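Local coordinates for protein toxin 2A (Paenibacillus larvae, PDB 5URP) that is an ADP-ribosyltransferase toxin and virulence factor, probably transferring ADP-ribose from NAD+ to proteins of the host, at residues T57-N62 with E190-R195; K205-V208 with Q213-K216; N67-E72 with G76-M81; I24-R27 with E31-K34. One frame throughout, in Å; residues are numbered along the deposited sequence.

Contact 1: residues T57-N62 with E190-R195; sequences TLYTRN and EMLLPR
The phenol ring of Tyr59 leans on the isobutyl end of Leu192, and the carboxylate of Glu190 reaches the same ring from the side. Leu192 CD1 approaches the ring obliquely, 3.7 Å from Tyr59 CE2, and stays within 3.9 Å of Tyr59 OH. The second methyl, Leu192 CD2, lies 4.1 Å from Tyr59 CD2, so both branches of the leucine touch the CD2-CE2 side of the ring. Glu190 OE2 sits at the ring edge, near its plane and 3.8 Å from Tyr59 CE2, with the carboxylate turned 63° from the ring. The extended glutamate chain, CG anti to the backbone N (chi1 179°), carries this group from the strand to the helix, where Glu190 OE1 lies 3.8 Å from Thr60 CG2. No hydrogen bond joins the two segments. Ser150 OG supplies the polar link instead, bonding to both Glu190 OE2 and Tyr59 OH, while a glycerol, probably from the crystallisation liquor, bonds to Glu190 OE1. Ser150 opens a Ser-Thr-Ser sequence and Glu190 closes a Gln-x-Glu sequence, hallmarks of this toxin family, so Glu190 probably corresponds to the catalytic glutamate of relatives. Strand 190-193 runs between strands 149-152 and 177-178 in a three-stranded antiparallel sheet. Segment 57-61, the end of helix 50-61, runs at 108° to it, the axes 11.7 Å apart at closest, and helix 79-92 closes in with Ile88 against Tyr59 and Leu92 against Leu192.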
loop_
_atom_site.group_PDB
_atom_site.type_symbol
_atom_site.label_atom_id
_atom_site.label_comp_id
_atom_site.label_asym_id
_atom_site.label_seq_id
_atom_site.Cartn_x
_atom_site.Cartn_y
_atom_site.Cartn_z
ATOM N N THR A 57 -4.964 5.796 13.802
ATOM C CA THR A 57 -5.944 4.760 14.162
ATOM C C THR A 57 -7.232 4.940 13.369
ATOM O O THR A 57 -7.782 3.971 12.804
ATOM C CB THR A 57 -6.222 4.793 15.670
ATOM O OG1 THR A 57 -5.017 4.486 16.400
ATOM C CG2 THR A 57 -7.292 3.762 16.039
ATOM N N LEU A 58 -7.720 6.172 13.290
ATOM C CA LEU A 58 -8.997 6.415 12.616
ATOM C C LEU A 58 -8.898 6.149 11.129
ATOM O O LEU A 58 -9.860 5.665 10.516
ATOM C CB LEU A 58 -9.478 7.827 12.876
ATOM C CG LEU A 58 -9.882 8.115 14.318
ATOM C CD1 LEU A 58 -10.240 9.573 14.409
ATOM C CD2 LEU A 58 -11.043 7.214 14.790
ATOM N N TYR A 59 -7.751 6.460 10.524
ATOM C CA TYR A 59 -7.525 6.102 9.140
ATOM C C TYR A 59 -7.616 4.592 8.957
ATOM O O TYR A 59 -8.274 4.113 8.029
ATOM C CB TYR A 59 -6.146 6.656 8.678
ATOM C CG TYR A 59 -5.710 6.081 7.352
ATOM C CD1 TYR A 59 -6.121 6.652 6.159
ATOM C CD2 TYR A 59 -4.923 4.935 7.288
ATOM C CE1 TYR A 59 -5.746 6.105 4.937
ATOM C CE2 TYR A 59 -4.581 4.369 6.077
ATOM C CZ TYR A 59 -4.985 4.968 4.913
ATOM O OH TYR A 59 -4.633 4.394 3.724
ATOM N N THR A 60 -6.940 3.822 9.819
ATOM C CA THR A 60 -6.957 2.368 9.646
ATOM C C THR A 60 -8.357 1.811 9.868
ATOM O O THR A 60 -8.695 0.764 9.309
ATOM C CB THR A 60 -5.970 1.661 10.585
ATOM O OG1 THR A 60 -6.343 1.807 11.958
ATOM C CG2 THR A 60 -4.471 2.100 10.322
ATOM N N ARG A 61 -9.164 2.493 10.669
ATOM C CA ARG A 61 -10.533 2.028 10.932
ATOM C C ARG A 61 -11.400 2.153 9.694
ATOM O O ARG A 61 -12.246 1.299 9.431
ATOM C CB ARG A 61 -11.108 2.838 12.082
ATOM C CG ARG A 61 -12.553 2.528 12.496
ATOM C CD ARG A 61 -12.986 3.396 13.689
ATOM N NE ARG A 61 -14.389 3.249 14.050
ATOM C CZ ARG A 61 -15.383 3.847 13.391
ATOM N NH1 ARG A 61 -15.070 4.633 12.338
ATOM N NH2 ARG A 61 -16.616 3.697 13.759
ATOM N N ASN A 62 -11.193 3.209 8.914
ATOM C CA ASN A 62 -12.008 3.447 7.736
ATOM C C ASN A 62 -11.197 4.374 6.820
ATOM O O ASN A 62 -11.290 5.597 6.919
ATOM C CB ASN A 62 -13.337 4.055 8.106
ATOM C CG ASN A 62 -14.234 4.202 6.932
ATOM O OD1 ASN A 62 -14.062 3.527 5.909
ATOM N ND2 ASN A 62 -15.204 5.097 7.053
ATOM N N GLU A 190 0.391 -3.587 8.857
ATOM C CA GLU A 190 0.350 -2.530 7.851
ATOM C C GLU A 190 1.568 -1.606 7.928
ATOM O O GLU A 190 1.932 -1.120 9.006
ATOM C CB GLU A 190 -0.918 -1.699 7.995
ATOM C CG GLU A 190 -0.998 -0.565 6.990
ATOM C CD GLU A 190 -2.301 0.213 6.988
ATOM O OE1 GLU A 190 -3.327 -0.251 7.541
ATOM O OE2 GLU A 190 -2.291 1.318 6.407
ATOM N N MET A 191 2.162 -1.367 6.767
ATOM C CA MET A 191 3.143 -0.306 6.552
ATOM C C MET A 191 2.422 0.776 5.756
ATOM O O MET A 191 1.944 0.524 4.641
ATOM C CB MET A 191 4.374 -0.808 5.793
ATOM C CG MET A 191 5.195 -1.829 6.497
ATOM S SD MET A 191 6.065 -1.189 7.939
ATOM C CE MET A 191 7.089 0.046 7.193
ATOM N N LEU A 192 2.352 1.980 6.312
ATOM C CA LEU A 192 1.610 3.065 5.698
ATOM C C LEU A 192 2.599 4.002 5.030
ATOM O O LEU A 192 3.521 4.487 5.689
ATOM C CB LEU A 192 0.796 3.801 6.751
ATOM C CG LEU A 192 -0.074 4.962 6.288
ATOM C CD1 LEU A 192 -1.031 4.550 5.198
ATOM C CD2 LEU A 192 -0.832 5.572 7.461
ATOM N N LEU A 193 2.414 4.234 3.746
ATOM C CA LEU A 193 3.311 5.122 3.004
ATOM C C LEU A 193 2.603 6.447 2.745
ATOM O O LEU A 193 1.370 6.520 2.667
ATOM C CB LEU A 193 3.736 4.498 1.670
ATOM C CG LEU A 193 4.835 3.433 1.598
ATOM C CD1 LEU A 193 4.613 2.597 0.341
ATOM C CD2 LEU A 193 6.223 3.959 1.514
ATOM N N PRO A 194 3.372 7.524 2.585
ATOM C CA PRO A 194 2.790 8.843 2.358
ATOM C C PRO A 194 1.894 8.887 1.142
ATOM O O PRO A 194 2.039 8.094 0.208
ATOM C CB PRO A 194 4.028 9.735 2.131
ATOM C CG PRO A 194 5.151 9.018 2.784
ATOM C CD PRO A 194 4.838 7.559 2.719
ATOM N N ARG A 195 0.951 9.821 1.166
ATOM C CA ARG A 195 0.200 10.119 -0.038
ATOM C C ARG A 195 1.131 10.677 -1.119
ATOM O O ARG A 195 2.229 11.144 -0.838
ATOM C CB ARG A 195 -0.933 11.092 0.280
ATOM C CG ARG A 195 -0.534 12.527 0.541
ATOM C CD ARG A 195 -1.725 13.313 1.076
ATOM N NE ARG A 195 -1.364 14.671 1.443
ATOM C CZ ARG A 195 -1.406 15.717 0.633
ATOM N NH1 ARG A 195 -1.783 15.599 -0.639
ATOM N NH2 ARG A 195 -1.060 16.903 1.103
#

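Contact 2: residues K205-V208 with Q213-K216; sequences KIIV and QRLK
The guanidinium of Arg214 and the amide of Gln213 are the flat groups here, and each meets a branched aliphatic side chain of the other segment. Ile207 CD1 comes up obliquely to the guanidinium, 3.7 Å from Arg214 NH2. A chi1 of 56° sets Ile207 CG1 between the backbone N and carbonyl carbon, from where it leads CD1 over to the arginine; a bend at chi3 brings Arg214 to meet it. Arg214 NH2 is itself hydrogen-bonded to Asn209 OD1 in the connecting turn. Gln213 and Val208 run side by side, with Val208 CG1 3.6 Å from Gln213 NE2, while Gln213 OE1 accepts from Val126 N. Four backbone bonds hold the strands together, two in each of the hydrogen-bonded pairs Lys205-Lys216 and Ile207-Arg214; the bond from Lys216 N to Lys205 O (2.8 Å) is nearly straight at 171°. Between them lies the non-hydrogen-bonded pair Ile206-Leu215, whose side chains lie on the face opposite Ile207 and Arg214 and turn to Ala131 of helix 128-138. On the face of Ile207, Lys205 NZ and Lys216 NZ stand 5.2 Å apart; Lys216 NZ has salt bridges to Glu167 and Glu218, and Glu218 also makes a long, weak ion pair with Lys205, which probably offsets the like charges. The arrangement is an antiparallel beta hairpin, formed by strands 197-207 and 214-221 in the five-stranded mixed sheet of the ADP-ribosyltransferase fold.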
loop_
_atom_site.group_PDB
_atom_site.type_symbol
_atom_site.label_atom_id
_atom_site.label_comp_id
_atom_site.label_asym_id
_atom_site.label_seq_id
_atom_site.Cartn_x
_atom_site.Cartn_y
_atom_site.Cartn_z
ATOM N N LYS A 205 2.933 -9.683 -14.602
ATOM C CA LYS A 205 2.695 -11.013 -15.153
ATOM C C LYS A 205 1.469 -11.623 -14.495
ATOM O O LYS A 205 1.035 -11.181 -13.435
ATOM C CB LYS A 205 3.894 -11.932 -14.951
ATOM C CG LYS A 205 4.161 -12.256 -13.498
ATOM C CD LYS A 205 5.400 -13.138 -13.293
ATOM C CE LYS A 205 5.758 -13.191 -11.795
ATOM N NZ LYS A 205 6.987 -13.978 -11.492
ATOM N N ILE A 206 0.928 -12.651 -15.144
ATOM C CA ILE A 206 -0.158 -13.434 -14.563
ATOM C C ILE A 206 0.447 -14.478 -13.643
ATOM O O ILE A 206 1.384 -15.184 -14.033
ATOM C CB ILE A 206 -1.007 -14.114 -15.645
ATOM C CG1 ILE A 206 -1.726 -13.095 -16.538
ATOM C CG2 ILE A 206 -2.030 -15.074 -14.963
ATOM C CD1 ILE A 206 -2.409 -13.729 -17.791
ATOM N N ILE A 207 -0.105 -14.593 -12.438
ATOM C CA ILE A 207 0.207 -15.689 -11.534
ATOM C C ILE A 207 -1.055 -16.533 -11.339
ATOM O O ILE A 207 -2.185 -16.062 -11.498
ATOM C CB ILE A 207 0.771 -15.195 -10.197
ATOM C CG1 ILE A 207 -0.167 -14.219 -9.503
ATOM C CG2 ILE A 207 2.161 -14.529 -10.413
ATOM C CD1 ILE A 207 0.290 -13.870 -8.098
ATOM N N VAL A 208 -0.848 -17.802 -10.995
ATOM C CA VAL A 208 -1.949 -18.772 -11.008
ATOM C C VAL A 208 -2.056 -19.552 -9.717
ATOM O O VAL A 208 -2.814 -20.537 -9.644
ATOM C CB VAL A 208 -1.800 -19.740 -12.187
ATOM C CG1 VAL A 208 -1.771 -18.967 -13.471
ATOM C CG2 VAL A 208 -0.541 -20.561 -12.068
ATOM N N GLN A 213 -6.524 -16.948 -10.603
ATOM C CA GLN A 213 -5.386 -16.253 -11.183
ATOM C C GLN A 213 -5.436 -14.776 -10.823
ATOM O O GLN A 213 -6.499 -14.200 -10.565
ATOM C CB GLN A 213 -5.368 -16.420 -12.705
ATOM C CG GLN A 213 -5.293 -17.870 -13.148
ATOM C CD GLN A 213 -5.201 -18.042 -14.645
ATOM O OE1 GLN A 213 -5.360 -17.088 -15.418
ATOM N NE2 GLN A 213 -4.968 -19.281 -15.075
ATOM N N ARG A 214 -4.259 -14.161 -10.811
ATOM C CA ARG A 214 -4.134 -12.755 -10.484
ATOM C C ARG A 214 -3.082 -12.119 -11.375
ATOM O O ARG A 214 -2.261 -12.793 -11.997
ATOM C CB ARG A 214 -3.729 -12.528 -9.015
ATOM C CG ARG A 214 -4.752 -13.017 -8.006
ATOM C CD ARG A 214 -4.227 -12.933 -6.598
ATOM N NE ARG A 214 -3.185 -13.915 -6.328
ATOM C CZ ARG A 214 -2.462 -13.926 -5.214
ATOM N NH1 ARG A 214 -2.657 -12.992 -4.287
ATOM N NH2 ARG A 214 -1.544 -14.866 -5.028
ATOM N N LEU A 215 -3.129 -10.801 -11.438
ATOM C CA LEU A 215 -2.063 -10.036 -12.057
ATOM C C LEU A 215 -1.097 -9.591 -10.966
ATOM O O LEU A 215 -1.509 -8.925 -10.015
ATOM C CB LEU A 215 -2.632 -8.824 -12.788
ATOM C CG LEU A 215 -1.822 -8.241 -13.912
ATOM C CD1 LEU A 215 -1.780 -9.207 -15.105
ATOM C CD2 LEU A 215 -2.506 -6.948 -14.270
ATOM N N LYS A 216 0.179 -9.936 -11.118
ATOM C CA LYS A 216 1.207 -9.570 -10.166
ATOM C C LYS A 216 2.004 -8.400 -10.718
ATOM O O LYS A 216 2.477 -8.465 -11.853
ATOM C CB LYS A 216 2.160 -10.725 -9.863
ATOM C CG LYS A 216 3.020 -10.369 -8.637
ATOM C CD LYS A 216 4.043 -11.395 -8.274
ATOM C CE LYS A 216 4.901 -10.870 -7.096
ATOM N NZ LYS A 216 6.088 -11.727 -6.868
#

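Contact 3: residues N67-E72 with G76-M81; sequences NTYLRE and GSKPDM
Two successive backbone amides converge on one phenolic oxygen, Tyr69 OH. The main bond comes from Lys78 N at 2.9 Å and is almost perfectly straight (177°), with the nitrogen at the ring edge, near the ring plane. Ser77 N adds a weak, bent bond of 3.1 Å to the same oxygen. Asp82 OD1 also bonds to Tyr69 OH, and Asp82 OD2 takes Gly76 N, which ties the loop to the helix that follows. Tyr69 reaches the loop with CG anti to its own backbone N (chi1 174°). Over one face of the ring stands Met81: its CB is 4.0 Å from the Tyr69 ring centroid in a CH-pi contact. The methionine chain, bent at chi2 and chi3, then runs back in the direction opposite to the tyrosine, bringing Met81 CE to a close 3.4 Å from Tyr69 CB. Met81 SD stays above the same face, 5.3 Å from the centroid. Near the hydroxyl end, Ser77 CB lies 3.6 Å from Tyr69 CE1. Met81 over the ring forms a Met-aromatic contact, set in the loop between helices 64-72 and 79-92, where the tyrosine hydroxyl receives the amide of the N-cap residue Lys78.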
loop_
_atom_site.group_PDB
_atom_site.type_symbol
_atom_site.label_atom_id
_atom_site.label_comp_id
_atom_site.label_asym_id
_atom_site.label_seq_id
_atom_site.Cartn_x
_atom_site.Cartn_y
_atom_site.Cartn_z
ATOM N N ASN A 67 -9.020 8.486 1.453
ATOM C CA ASN A 67 -8.323 8.184 0.202
ATOM C C ASN A 67 -9.150 8.589 -1.009
ATOM O O ASN A 67 -8.606 9.106 -1.993
ATOM C CB ASN A 67 -7.925 6.716 0.149
ATOM C CG ASN A 67 -6.752 6.416 1.071
ATOM O OD1 ASN A 67 -5.977 7.319 1.445
ATOM N ND2 ASN A 67 -6.614 5.160 1.453
ATOM N N THR A 68 -10.464 8.376 -0.958
ATOM C CA THR A 68 -11.337 8.850 -2.020
ATOM C C THR A 68 -11.264 10.359 -2.148
ATOM O O THR A 68 -11.254 10.906 -3.260
ATOM C CB THR A 68 -12.779 8.412 -1.743
ATOM O OG1 THR A 68 -12.831 6.982 -1.685
ATOM C CG2 THR A 68 -13.686 8.890 -2.837
ATOM N N TYR A 69 -11.262 11.053 -1.020
ATOM C CA TYR A 69 -11.173 12.504 -1.050
ATOM C C TYR A 69 -9.893 12.940 -1.754
ATOM O O TYR A 69 -9.914 13.794 -2.640
ATOM C CB TYR A 69 -11.229 13.016 0.388
ATOM C CG TYR A 69 -11.012 14.487 0.567
ATOM C CD1 TYR A 69 -12.041 15.388 0.360
ATOM C CD2 TYR A 69 -9.790 14.975 0.987
ATOM C CE1 TYR A 69 -11.842 16.739 0.543
ATOM C CE2 TYR A 69 -9.584 16.312 1.174
ATOM C CZ TYR A 69 -10.608 17.193 0.954
ATOM O OH TYR A 69 -10.412 18.544 1.139
ATOM N N LEU A 70 -8.775 12.308 -1.410
ATOM C CA LEU A 70 -7.500 12.698 -2.008
ATOM C C LEU A 70 -7.455 12.363 -3.497
ATOM O O LEU A 70 -6.892 13.113 -4.298
ATOM C CB LEU A 70 -6.368 11.996 -1.271
ATOM C CG LEU A 70 -6.007 12.510 0.118
ATOM C CD1 LEU A 70 -5.074 11.533 0.790
ATOM C CD2 LEU A 70 -5.322 13.893 0.011
ATOM N N ARG A 71 -8.038 11.231 -3.888
ATOM C CA ARG A 71 -8.038 10.818 -5.289
ATOM C C ARG A 71 -8.975 11.662 -6.141
ATOM O O ARG A 71 -8.687 11.906 -7.321
ATOM C CB ARG A 71 -8.452 9.346 -5.397
ATOM C CG ARG A 71 -7.406 8.325 -5.014
ATOM C CD ARG A 71 -8.073 6.947 -4.875
ATOM N NE ARG A 71 -7.132 5.830 -4.893
ATOM C CZ ARG A 71 -7.484 4.556 -4.718
ATOM N NH1 ARG A 71 -6.566 3.594 -4.754
ATOM N NH2 ARG A 71 -8.756 4.236 -4.506
ATOM N N GLU A 72 -10.103 12.102 -5.579
ATOM C CA GLU A 72 -11.185 12.701 -6.356
ATOM C C GLU A 72 -11.331 14.204 -6.176
ATOM O O GLU A 72 -11.644 14.902 -7.144
ATOM C CB GLU A 72 -12.519 12.034 -5.992
ATOM C CG GLU A 72 -12.571 10.535 -6.313
ATOM C CD GLU A 72 -13.957 9.928 -6.133
ATOM O OE1 GLU A 72 -14.820 10.565 -5.490
ATOM O OE2 GLU A 72 -14.179 8.808 -6.638
ATOM N N GLY A 76 -8.187 21.210 0.077
ATOM C CA GLY A 76 -8.847 22.488 -0.064
ATOM C C GLY A 76 -10.358 22.414 -0.037
ATOM O O GLY A 76 -11.010 23.432 0.227
ATOM N N SER A 77 -10.929 21.242 -0.304
ATOM C CA SER A 77 -12.374 21.110 -0.440
ATOM C C SER A 77 -13.071 21.133 0.920
ATOM O O SER A 77 -13.954 21.962 1.160
ATOM C CB SER A 77 -12.691 19.817 -1.197
ATOM O OG SER A 77 -14.086 19.587 -1.262
ATOM N N LYS A 78 -12.686 20.231 1.817
ATOM C CA LYS A 78 -13.326 20.077 3.127
ATOM C C LYS A 78 -12.306 20.312 4.239
ATOM O O LYS A 78 -11.382 19.491 4.407
ATOM C CB LYS A 78 -13.938 18.683 3.258
ATOM C CG LYS A 78 -15.083 18.405 2.283
ATOM C CD LYS A 78 -15.654 17.013 2.488
ATOM C CE LYS A 78 -16.872 16.767 1.612
ATOM N NZ LYS A 78 -17.529 15.473 1.944
ATOM N N PRO A 79 -12.429 21.384 5.029
ATOM C CA PRO A 79 -11.357 21.714 5.985
ATOM C C PRO A 79 -11.131 20.660 7.052
ATOM O O PRO A 79 -9.982 20.455 7.466
ATOM C CB PRO A 79 -11.834 23.039 6.599
ATOM C CG PRO A 79 -12.781 23.601 5.607
ATOM C CD PRO A 79 -13.470 22.425 5.005
ATOM N N ASP A 80 -12.187 19.985 7.514
ATOM C CA ASP A 80 -12.015 18.949 8.529
ATOM C C ASP A 80 -11.241 17.762 7.975
ATOM O O ASP A 80 -10.448 17.145 8.690
ATOM C CB ASP A 80 -13.373 18.495 9.061
ATOM C CG ASP A 80 -14.091 19.581 9.853
ATOM O OD1 ASP A 80 -13.429 20.548 10.297
ATOM O OD2 ASP A 80 -15.322 19.460 10.043
ATOM N N MET A 81 -11.461 17.422 6.707
ATOM C CA MET A 81 -10.658 16.383 6.081
ATOM C C MET A 81 -9.212 16.834 5.930
ATOM O O MET A 81 -8.290 16.065 6.207
ATOM C CB MET A 81 -11.245 16.004 4.726
ATOM C CG MET A 81 -12.585 15.313 4.830
ATOM S SD MET A 81 -12.346 13.591 5.297
ATOM C CE MET A 81 -11.901 12.897 3.728
#

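Contact 4: residues I24-R27 with E31-K34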
loop_
_atom_site.group_PDB
_atom_site.type_symbol
_atom_site.label_atom_id
_atom_site.label_comp_id
_atom_site.label_asym_id
_atom_site.label_seq_id
_atom_site.Cartn_x
_atom_site.Cartn_y
_atom_site.Cartn_z
ATOM N N ILE A 24 14.944 -6.882 2.843
ATOM C CA ILE A 24 14.129 -7.716 3.721
ATOM C C ILE A 24 12.828 -8.042 3.014
ATOM O O ILE A 24 12.128 -7.142 2.531
ATOM C CB ILE A 24 13.832 -7.001 5.048
ATOM C CG1 ILE A 24 15.123 -6.633 5.794
ATOM C CG2 ILE A 24 12.936 -7.873 5.921
ATOM C CD1 ILE A 24 14.849 -5.697 6.943
ATOM N N ASP A 25 12.453 -9.318 3.021
ATOM C CA ASP A 25 11.160 -9.737 2.485
ATOM C C ASP A 25 10.668 -10.870 3.374
ATOM O O ASP A 25 11.267 -11.946 3.381
ATOM C CB ASP A 25 11.307 -10.166 1.026
ATOM C CG ASP A 25 10.024 -10.685 0.414
ATOM O OD1 ASP A 25 8.947 -10.642 1.055
ATOM O OD2 ASP A 25 10.108 -11.134 -0.737
ATOM N N PHE A 26 9.637 -10.593 4.167
ATOM C CA PHE A 26 9.103 -11.546 5.129
ATOM C C PHE A 26 8.179 -12.574 4.499
ATOM O O PHE A 26 7.871 -13.572 5.154
ATOM C CB PHE A 26 8.370 -10.791 6.235
ATOM C CG PHE A 26 9.289 -9.957 7.091
ATOM C CD1 PHE A 26 10.208 -10.558 7.920
ATOM C CD2 PHE A 26 9.238 -8.578 7.044
ATOM C CE1 PHE A 26 11.070 -9.786 8.694
ATOM C CE2 PHE A 26 10.101 -7.812 7.818
ATOM C CZ PHE A 26 10.990 -8.411 8.625
ATOM N N ARG A 27 7.767 -12.373 3.251
ATOM C CA ARG A 27 6.932 -13.322 2.507
ATOM C C ARG A 27 5.663 -13.544 3.323
ATOM O O ARG A 27 4.848 -12.612 3.392
ATOM C CB ARG A 27 7.735 -14.577 2.152
ATOM C CG ARG A 27 8.875 -14.294 1.150
ATOM C CD ARG A 27 9.534 -15.566 0.623
ATOM N NE ARG A 27 8.581 -16.474 -0.016
ATOM C CZ ARG A 27 8.260 -16.462 -1.309
ATOM N NH1 ARG A 27 8.809 -15.581 -2.136
ATOM N NH2 ARG A 27 7.379 -17.340 -1.777
ATOM N N GLU A 31 5.206 -13.891 12.133
ATOM C CA GLU A 31 5.864 -13.703 13.429
ATOM C C GLU A 31 7.185 -12.954 13.281
ATOM O O GLU A 31 7.461 -12.020 14.048
ATOM C CB GLU A 31 6.052 -15.049 14.132
ATOM C CG GLU A 31 4.752 -15.564 14.743
ATOM C CD GLU A 31 4.028 -14.490 15.568
ATOM O OE1 GLU A 31 4.629 -13.965 16.532
ATOM O OE2 GLU A 31 2.873 -14.144 15.230
ATOM N N LYS A 32 7.986 -13.299 12.268
ATOM C CA LYS A 32 9.204 -12.539 11.996
ATOM C C LYS A 32 8.896 -11.089 11.629
ATOM O O LYS A 32 9.578 -10.164 12.098
ATOM C CB LYS A 32 10.006 -13.199 10.874
ATOM C CG LYS A 32 10.980 -14.289 11.329
ATOM C CD LYS A 32 11.766 -14.874 10.147
ATOM C CE LYS A 32 12.710 -13.860 9.479
ATOM N NZ LYS A 32 13.901 -13.514 10.320
ATOM N N ALA A 33 7.884 -10.872 10.781
ATOM C CA ALA A 33 7.541 -9.529 10.320
ATOM C C ALA A 33 7.125 -8.643 11.485
ATOM O O ALA A 33 7.537 -7.481 11.578
ATOM C CB ALA A 33 6.408 -9.606 9.292
ATOM N N LYS A 34 6.323 -9.189 12.390
ATOM C CA LYS A 34 5.827 -8.430 13.526
ATOM C C LYS A 34 6.975 -7.943 14.415
ATOM O O LYS A 34 6.978 -6.790 14.867
ATOM C CB LYS A 34 4.846 -9.307 14.282
ATOM C CG LYS A 34 3.734 -8.623 15.006
ATOM C CD LYS A 34 2.673 -9.659 15.383
ATOM C CE LYS A 34 2.171 -9.485 16.810
ATOM N NZ LYS A 34 1.298 -8.289 16.984
#
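Phe26, the middle residue of an Asx turn from Asp25 to Arg27, lays its ring flat on the backbone of Ala33, ahead of helix 30-45. Ala33 CA stands over the middle of the ring, 3.6 Å from the Phe26 centroid and only 7° off the ring normal, a CH-pi contact made by the helix backbone itself. The methyl group follows, with Ala33 CB 3.6 Å from Phe26 CG. Next to it, Lys32 O approaches Phe26 CE1 obliquely at 3.7 Å, and Lys32 CB comes within 4.0 Å of Phe26 CD1. No hydrogen bond crosses between the segments, and the ring rests directly on the helix backbone at Ala33. The opposite face of the ring is occupied by Ile24 CG2, 3.3 Å above the ring plane and offset toward the rim, so the phenylalanine is held between its own chain and the helix. Trp36, one turn further along helix 30-45, meets the ring with planes at about 60°. Further out, Ile24 pairs through its backbone with Ser100 and Thr102, fixing the N-terminal segment beside strand 101-107, and Asp29 OD1 takes Lys32 N at the start of the helix. Tyr104 OH bonds to Asp25 OD1, the oxygen that also closes the Asx turn: Arg27 N donates to Asp25 OD1 at 3.0 Å, from above the carboxylate plane.

Contacts 1 and 3 are direct neighbours, their centres about 15 Å apart: Tyr59 OH probably hydrogen-bonds to Asn67 ND2 at 3.1 Å, and Arg195 CD packs on Leu70 CD2 at 3.8 Å. Helix 79-92 links them too, since it starts in contact 3 and further along lies against contact 1. Contact 4, in the segment that leads into the helical region, has its nearest atoms about 7 Å from contact 1 and about 7 Å from contact 2. Contact 2 lies beyond the chain's centre, about 26 Å from contact 1 between centres. Contact 1 marks the presumed active site through Glu190, about 3 Å from whose side chain lies the glycerol, probably from the crystallisation liquor.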